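Local coordinates for Lmo0181 protein (Listeria monocytogenes serovar 1/2a, PDB 5F7V) that binds cycloalternan, a cyclic alpha-glucan, as the substrate-binding lipoprotein that probably delivers it to an ABC transporter, at residues Ala159-Thr164 against Thr220-Ala225. Numbering follows the deposited sequence.
Sequences AAKKLT and TDSKVA
In this periplasmic-binding-protein fold, the C-terminal end of helix 153-163 meets the loop that follows helix 206-220, and the joint illustrates how a helix-to-loop contact can close without a hydrogen bond passing between the two segments: Val224 packs against Ala160, Lys161 and Thr164. Its CG1, anti to its own carbonyl carbon, lies 3.6 Å from CG of Lys161, while CG2, in the crowded position between backbone N and carbonyl carbon, reaches CB of Ala160 at 4.0 Å. The valine thus straddles two successive residues of the helix. Lys161 runs extended beyond CG, crosses the valine obliquely and brings its CE to within 4.0 Å of CB of Ser222, an apolar touch by the chain of an exposed lysine. Thr164, just past the helix, crosses Val224 at about a right angle and sets its OG1 3.4 Å from both CA and CB of Val224; its CG2 lies 3.7 Å from the carbonyl O of Lys223.

Lys223, with positive phi, is the first residue after helix 206-220 to leave helical geometry, and Val224 follows it directly. One shell out, a backbone hydrogen bond to Thr173 ties the valine backbone to strand 171-174. The threonine hydroxyl is likewise fixed: it accepts from the backbone N of Gly172 and donates to O of Ala160, four residues back. That donor sits 31° out of the carbonyl plane, with Thr164 OG1 2.7 Å from Ala160 O.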
loop_
_atom_site.group_PDB
_atom_site.type_symbol
_atom_site.label_atom_id
_atom_site.label_comp_id
_atom_site.label_asym_id
_atom_site.label_seq_id
_atom_site.Cartn_x
_atom_site.Cartn_y
_atom_site.Cartn_z
ATOM N N ALA A 159 21.355 14.376 2.080
ATOM C CA ALA A 159 20.756 14.541 3.402
ATOM C C ALA A 159 20.957 13.292 4.199
ATOM O O ALA A 159 21.400 13.346 5.329
ATOM C CB ALA A 159 19.304 14.911 3.322
ATOM N N ALA A 160 20.659 12.142 3.609
ATOM C CA ALA A 160 20.804 10.859 4.295
ATOM C C ALA A 160 22.237 10.624 4.727
ATOM O O ALA A 160 22.468 10.102 5.823
ATOM C CB ALA A 160 20.357 9.713 3.409
ATOM N N LYS A 161 23.212 10.988 3.910
ATOM C CA LYS A 161 24.601 10.824 4.288
ATOM C C LYS A 161 24.944 11.698 5.491
ATOM O O LYS A 161 25.580 11.226 6.457
ATOM C CB LYS A 161 25.518 11.114 3.079
ATOM C CG LYS A 161 25.473 10.026 2.011
ATOM C CD LYS A 161 26.126 10.455 0.691
ATOM C CE LYS A 161 25.884 9.409 -0.367
ATOM N NZ LYS A 161 26.454 9.859 -1.668
ATOM N N LYS A 162 24.520 12.952 5.517
ATOM C CA LYS A 162 24.813 13.822 6.644
ATOM C C LYS A 162 24.058 13.429 7.909
ATOM O O LYS A 162 24.552 13.679 8.984
ATOM C CB LYS A 162 24.457 15.266 6.287
ATOM C CG LYS A 162 25.373 15.801 5.199
ATOM C CD LYS A 162 25.181 17.292 4.909
ATOM C CE LYS A 162 23.874 17.592 4.214
ATOM N NZ LYS A 162 23.662 19.036 3.927
ATOM N N LEU A 163 22.955 12.701 7.773
ATOM C CA LEU A 163 22.149 12.291 8.908
ATOM C C LEU A 163 22.533 10.927 9.436
ATOM O O LEU A 163 22.012 10.529 10.474
ATOM C CB LEU A 163 20.660 12.318 8.549
ATOM C CG LEU A 163 20.084 13.732 8.389
ATOM C CD1 LEU A 163 18.860 13.759 7.476
ATOM C CD2 LEU A 163 19.857 14.419 9.696
ATOM N N THR A 164 23.400 10.212 8.753
ATOM C CA THR A 164 23.856 8.901 9.268
ATOM C C THR A 164 24.933 9.100 10.303
ATOM O O THR A 164 25.881 9.840 10.076
ATOM C CB THR A 164 24.345 8.064 8.080
ATOM O OG1 THR A 164 23.224 7.862 7.195
ATOM C CG2 THR A 164 24.856 6.717 8.571
ATOM N N THR A 220 24.384 -0.951 0.800
ATOM C CA THR A 220 25.647 -1.688 0.691
ATOM C C THR A 220 26.890 -0.820 0.560
ATOM O O THR A 220 28.003 -1.313 0.871
ATOM C CB THR A 220 25.613 -2.665 -0.491
ATOM O OG1 THR A 220 25.612 -1.897 -1.693
ATOM C CG2 THR A 220 24.392 -3.598 -0.425
ATOM N N ASP A 221 26.734 0.429 0.127
ATOM C CA ASP A 221 27.839 1.280 -0.332
ATOM C C ASP A 221 27.982 2.465 0.607
ATOM O O ASP A 221 28.940 2.491 1.388
ATOM C CB ASP A 221 27.613 1.711 -1.787
ATOM C CG ASP A 221 28.730 2.534 -2.365
ATOM O OD1 ASP A 221 29.827 2.487 -1.813
ATOM O OD2 ASP A 221 28.489 3.226 -3.384
ATOM N N SER A 222 27.040 3.406 0.574
ATOM C CA SER A 222 27.095 4.555 1.469
ATOM C C SER A 222 26.642 4.172 2.861
ATOM O O SER A 222 26.933 4.908 3.820
ATOM C CB SER A 222 26.235 5.692 0.932
ATOM O OG SER A 222 24.889 5.250 0.813
ATOM N N LYS A 223 25.912 3.063 3.020
ATOM C CA LYS A 223 25.472 2.582 4.324
ATOM C C LYS A 223 24.689 3.616 5.111
ATOM O O LYS A 223 24.847 3.762 6.294
ATOM C CB LYS A 223 26.661 2.008 5.114
ATOM C CG LYS A 223 27.376 0.876 4.376
ATOM C CD LYS A 223 28.369 0.150 5.269
ATOM C CE LYS A 223 29.652 0.926 5.255
ATOM N NZ LYS A 223 30.693 0.242 6.067
ATOM N N VAL A 224 23.837 4.320 4.387
ATOM C CA VAL A 224 22.930 5.309 4.978
ATOM C C VAL A 224 21.548 4.754 5.311
ATOM O O VAL A 224 20.728 5.468 5.880
ATOM C CB VAL A 224 22.766 6.542 4.087
ATOM C CG1 VAL A 224 24.105 7.204 3.867
ATOM C CG2 VAL A 224 22.107 6.213 2.758
ATOM N N ALA A 225 21.308 3.481 4.989
ATOM C CA ALA A 225 20.034 2.792 5.198
ATOM C C ALA A 225 20.344 1.459 5.870
ATOM O O ALA A 225 21.342 0.815 5.500
ATOM C CB ALA A 225 19.324 2.605 3.885
#